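Local coordinates for putative chromatin binding protein (Chaetomium thermophilum, PDB 6QP0) that probably acts as a tRNA-dependent ATPase needed for tRNA modification by Elongator, this chain being its N-terminal P-loop nucleotide-binding domain, at residues W138-Q141 against L142-E145; C144-N148 against A149-S153. All coordinates share one frame; numbering follows the deposited sequence.

Contact 1. Residues W138-Q141 against L142-E145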
loop_
_atom_site.group_PDB
_atom_site.type_symbol
_atom_site.label_atom_id
_atom_site.label_comp_id
_atom_site.label_asym_id
_atom_site.label_seq_id
_atom_site.Cartn_x
_atom_site.Cartn_y
_atom_site.Cartn_z
ATOM N N TRP A 138 8.749 8.017 -3.650
ATOM C CA TRP A 138 8.771 6.644 -3.160
ATOM C C TRP A 138 8.076 5.710 -4.143
ATOM O O TRP A 138 8.601 4.641 -4.479
ATOM C CB TRP A 138 8.122 6.576 -1.778
ATOM C CG TRP A 138 7.832 5.190 -1.300
ATOM C CD1 TRP A 138 6.617 4.689 -0.941
ATOM C CD2 TRP A 138 8.771 4.121 -1.134
ATOM N NE1 TRP A 138 6.739 3.378 -0.555
ATOM C CE2 TRP A 138 8.052 3.004 -0.665
ATOM C CE3 TRP A 138 10.150 4.000 -1.331
ATOM C CZ2 TRP A 138 8.662 1.782 -0.393
ATOM C CZ3 TRP A 138 10.755 2.787 -1.060
ATOM C CH2 TRP A 138 10.012 1.694 -0.596
ATOM N N ARG A 139 6.896 6.104 -4.628
ATOM C CA ARG A 139 6.216 5.304 -5.640
ATOM C C ARG A 139 7.056 5.185 -6.905
ATOM O O ARG A 139 6.952 4.188 -7.628
ATOM C CB ARG A 139 4.847 5.906 -5.964
ATOM C CG ARG A 139 3.805 5.741 -4.857
ATOM C CD ARG A 139 2.385 6.009 -5.368
ATOM N NE ARG A 139 2.199 7.389 -5.813
ATOM C CZ ARG A 139 1.692 8.366 -5.063
ATOM N NH1 ARG A 139 1.306 8.133 -3.816
ATOM N NH2 ARG A 139 1.569 9.586 -5.568
ATOM N N TYR A 140 7.898 6.185 -7.187
ATOM C CA TYR A 140 8.787 6.095 -8.339
ATOM C C TYR A 140 9.910 5.096 -8.087
ATOM O O TYR A 140 10.316 4.369 -9.001
ATOM C CB TYR A 140 9.362 7.470 -8.674
ATOM C CG TYR A 140 10.385 7.435 -9.787
ATOM C CD1 TYR A 140 9.991 7.412 -11.117
ATOM C CD2 TYR A 140 11.749 7.422 -9.508
ATOM C CE1 TYR A 140 10.920 7.376 -12.138
ATOM C CE2 TYR A 140 12.685 7.388 -10.523
ATOM C CZ TYR A 140 12.265 7.364 -11.836
ATOM O OH TYR A 140 13.190 7.329 -12.854
ATOM N N GLN A 141 10.427 5.048 -6.855
ATOM C CA GLN A 141 11.425 4.042 -6.513
ATOM C C GLN A 141 10.861 2.640 -6.707
ATOM O O GLN A 141 11.508 1.771 -7.303
ATOM C CB GLN A 141 11.897 4.226 -5.070
ATOM C CG GLN A 141 12.519 5.579 -4.755
ATOM C CD GLN A 141 12.981 5.680 -3.308
ATOM O OE1 GLN A 141 13.407 4.690 -2.712
ATOM N NE2 GLN A 141 12.886 6.875 -2.736
ATOM N N LEU A 142 9.644 2.404 -6.207
ATOM C CA LEU A 142 9.019 1.095 -6.356
ATOM C C LEU A 142 8.798 0.760 -7.822
ATOM O O LEU A 142 8.986 -0.389 -8.242
ATOM C CB LEU A 142 7.696 1.060 -5.593
ATOM C CG LEU A 142 7.809 1.191 -4.074
ATOM C CD1 LEU A 142 6.453 1.446 -3.442
ATOM C CD2 LEU A 142 8.440 -0.062 -3.488
ATOM N N TYR A 143 8.389 1.748 -8.618
ATOM C CA TYR A 143 8.258 1.543 -10.056
ATOM C C TYR A 143 9.578 1.076 -10.655
ATOM O O TYR A 143 9.629 0.070 -11.371
ATOM C CB TYR A 143 7.771 2.840 -10.713
ATOM C CG TYR A 143 7.914 2.896 -12.217
ATOM C CD1 TYR A 143 7.008 2.253 -13.048
ATOM C CD2 TYR A 143 8.947 3.614 -12.805
ATOM C CE1 TYR A 143 7.136 2.313 -14.426
ATOM C CE2 TYR A 143 9.084 3.680 -14.177
ATOM C CZ TYR A 143 8.176 3.029 -14.984
ATOM O OH TYR A 143 8.313 3.095 -16.352
ATOM N N CYS A 144 10.666 1.787 -10.357
ATOM C CA CYS A 144 11.971 1.377 -10.861
ATOM C C CYS A 144 12.391 0.028 -10.292
ATOM O O CYS A 144 13.130 -0.716 -10.946
ATOM C CB CYS A 144 13.014 2.443 -10.531
ATOM S SG CYS A 144 12.652 4.049 -11.270
ATOM N N GLU A 145 11.928 -0.309 -9.088
ATOM C CA GLU A 145 12.244 -1.613 -8.515
ATOM C C GLU A 145 11.623 -2.734 -9.341
ATOM O O GLU A 145 12.293 -3.715 -9.682
ATOM C CB GLU A 145 11.768 -1.680 -7.063
ATOM C CG GLU A 145 12.227 -2.931 -6.330
ATOM C CD GLU A 145 11.943 -2.889 -4.840
ATOM O OE1 GLU A 145 11.065 -2.108 -4.413
ATOM O OE2 GLU A 145 12.605 -3.640 -4.094
#
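Leu142 lies one helical turn beyond Trp138, and its isobutyl group covers one face of the indole. CD1 of Leu142 makes the CH-pi contact, 3.8 Å from the centroid of the five-membered ring of Trp138, while Leu142 CD2 lies 3.6 Å from Trp138 CZ2 on the benzo half. With CG anti to the backbone N (chi1 168°), the indole of Trp138 is carried to Leu142, and NE1 is turned to a hydrogen bond with Asn133. Replacing the indole by an alanine is likely to leave Leu142 without its aromatic face, open a gap against helix 106-120 and deprive Asn133 OD1 of its donor. Tyr143 follows, its N bonded to Arg139 O at 3.0 Å; its ring meets that of Tyr140 more loosely and obliquely, CD2 of Tyr143 being 4.3 Å from CD1 of Tyr140. At Cys144 the sulfur sits over the Tyr140 ring, SG 3.6 Å from the centroid and 24° off the normal, displaced toward CE2 and CZ. Glu145 closes the series through its backbone, N to Gln141 O at 2.8 Å. All four carbonyls of residues 138-141 accept i to i+4 bonds from the amides of Leu142 to Glu145, while the side chains add dispersion and sulfur-aromatic attraction, so this turn of the helix is held by apolar and aromatic surfaces as well as its backbone.

Contact 2. Residues C144-N148 against A149-S153; sequences CEAKN and ARTPS
Ala146 and Thr151 meet where the helix stops: the amide of Thr151 reaches back to the carbonyl of Ala146, N to O 3.0 Å, in a nearly straight 6→1 bond. Inside this loop Arg150 N makes the 5→2 bond to Lys147 O, also at 3.0 Å, but from above the carbonyl plane, 70° out of it and so not on a lone pair. One residue earlier, Ala149 N still makes an ordinary helical bond to Glu145 O at 2.9 Å. The pair formed by the 6→1 bond and the inner 5→2 bond is the signature of a Schellman motif, and Arg150 takes the positive phi it requires (57°), here without a glycine.

The reversal brings the chain back over the small methyl of Ala146. Ala146 CB lies 3.5 Å from Thr151 O. The same Ala146 CB is 3.6 Å from Ser153 CB, so the departing chain passes close beside the last turn. Thr151 adds its methyl: CG2 sits 3.6 Å from Ala146 O, next to the carbonyl that its own amide grips. The side-chain torsion (chi1 -171°) places OG1 anti to the backbone N, away from this pair, and there it makes a weak hydrogen bond to Gly122 O. That threonine also touches Leu121 and Pro3.

Farther out, Ala149 packs on Leu121, and Glu145 lies against Tyr114, Val117 and Lys118 of helix 106-120. The Pro152 carbonyl takes a backbone hydrogen bond from Leu4. The capped end of helix 136-148 is therefore set between the end of helix 106-120 and strand 4-9, and the chain leaves it through the short loop 149-152 into strand 153-158, which runs parallel to strand 4-9 in the central sheet.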
loop_
_atom_site.group_PDB
_atom_site.type_symbol
_atom_site.label_atom_id
_atom_site.label_comp_id
_atom_site.label_asym_id
_atom_site.label_seq_id
_atom_site.Cartn_x
_atom_site.Cartn_y
_atom_site.Cartn_z
ATOM N N CYS A 144 10.666 1.787 -10.357
ATOM C CA CYS A 144 11.971 1.377 -10.861
ATOM C C CYS A 144 12.391 0.028 -10.292
ATOM O O CYS A 144 13.130 -0.716 -10.946
ATOM C CB CYS A 144 13.014 2.443 -10.531
ATOM S SG CYS A 144 12.652 4.049 -11.270
ATOM N N GLU A 145 11.928 -0.309 -9.088
ATOM C CA GLU A 145 12.244 -1.613 -8.515
ATOM C C GLU A 145 11.623 -2.734 -9.341
ATOM O O GLU A 145 12.293 -3.715 -9.682
ATOM C CB GLU A 145 11.768 -1.680 -7.063
ATOM C CG GLU A 145 12.227 -2.931 -6.330
ATOM C CD GLU A 145 11.943 -2.889 -4.840
ATOM O OE1 GLU A 145 11.065 -2.108 -4.413
ATOM O OE2 GLU A 145 12.605 -3.640 -4.094
ATOM N N ALA A 146 10.336 -2.605 -9.676
ATOM C CA ALA A 146 9.693 -3.604 -10.523
ATOM C C ALA A 146 10.332 -3.641 -11.906
ATOM O O ALA A 146 10.449 -4.708 -12.517
ATOM C CB ALA A 146 8.196 -3.316 -10.631
ATOM N N LYS A 147 10.744 -2.480 -12.419
ATOM C CA LYS A 147 11.480 -2.440 -13.677
ATOM C C LYS A 147 12.750 -3.277 -13.589
ATOM O O LYS A 147 13.065 -4.051 -14.499
ATOM C CB LYS A 147 11.805 -0.991 -14.044
ATOM C CG LYS A 147 12.768 -0.834 -15.215
ATOM C CD LYS A 147 13.058 0.633 -15.522
ATOM C CE LYS A 147 11.840 1.346 -16.095
ATOM N NZ LYS A 147 12.167 2.730 -16.545
ATOM N N ASN A 148 13.499 -3.133 -12.489
ATOM C CA ASN A 148 14.726 -3.906 -12.320
ATOM C C ASN A 148 14.434 -5.384 -12.102
ATOM O O ASN A 148 15.265 -6.234 -12.442
ATOM C CB ASN A 148 15.538 -3.341 -11.157
ATOM C CG ASN A 148 16.351 -2.128 -11.558
ATOM O OD1 ASN A 148 17.081 -2.159 -12.550
ATOM N ND2 ASN A 148 16.222 -1.047 -10.796
ATOM N N ALA A 149 13.272 -5.709 -11.540
ATOM C CA ALA A 149 12.834 -7.094 -11.435
ATOM C C ALA A 149 12.230 -7.615 -12.733
ATOM O O ALA A 149 11.822 -8.780 -12.782
ATOM C CB ALA A 149 11.819 -7.240 -10.299
ATOM N N ARG A 150 12.161 -6.783 -13.774
ATOM C CA ARG A 150 11.633 -7.191 -15.076
ATOM C C ARG A 150 10.208 -7.726 -14.946
ATOM O O ARG A 150 9.852 -8.766 -15.503
ATOM C CB ARG A 150 12.555 -8.224 -15.730
ATOM C CG ARG A 150 13.978 -7.727 -15.917
ATOM C CD ARG A 150 14.889 -8.797 -16.487
ATOM N NE ARG A 150 16.263 -8.317 -16.608
ATOM C CZ ARG A 150 17.109 -8.200 -15.587
ATOM N NH1 ARG A 150 16.726 -8.523 -14.359
ATOM N NH2 ARG A 150 18.341 -7.755 -15.794
ATOM N N THR A 151 9.384 -6.992 -14.207
ATOM C CA THR A 151 8.004 -7.379 -13.945
ATOM C C THR A 151 7.137 -6.135 -13.906
ATOM O O THR A 151 7.618 -5.047 -13.559
ATOM C CB THR A 151 7.887 -8.147 -12.619
ATOM O OG1 THR A 151 6.569 -8.693 -12.494
ATOM C CG2 THR A 151 8.175 -7.231 -11.435
ATOM N N PRO A 152 5.854 -6.248 -14.260
ATOM C CA PRO A 152 4.995 -5.063 -14.294
ATOM C C PRO A 152 4.697 -4.533 -12.899
ATOM O O PRO A 152 4.763 -5.251 -11.900
ATOM C CB PRO A 152 3.711 -5.558 -14.976
ATOM C CG PRO A 152 4.057 -6.891 -15.574
ATOM C CD PRO A 152 5.136 -7.456 -14.708
ATOM N N SER A 153 4.351 -3.248 -12.851
ATOM C CA SER A 153 3.942 -2.590 -11.619
ATOM C C SER A 153 2.687 -1.767 -11.871
ATOM O O SER A 153 2.433 -1.316 -12.991
ATOM C CB SER A 153 5.046 -1.681 -11.071
ATOM O OG SER A 153 5.468 -0.748 -12.050
#

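How the contacts relate
Both contacts are local and lie in succession on helix 136-148 and its exit, inside the crossover from strand 125-130 to strand 153-158 that passes over strand 4-9. Contact 1 comes first and stays within the helix, joining its consecutive turns; contact 2 takes over at its C-terminal end and closes the tight turn into strand 153-158. Neither nests in the other: they overlap at Cys144 and Glu145, and their centres are about 9 Å apart. They also touch directly, Tyr143 CD1 packing 3.5 Å from Ser153 OG as the strand returns beside the helix. Together they connect helix 106-120, helix 136-148 and the parallel sheet.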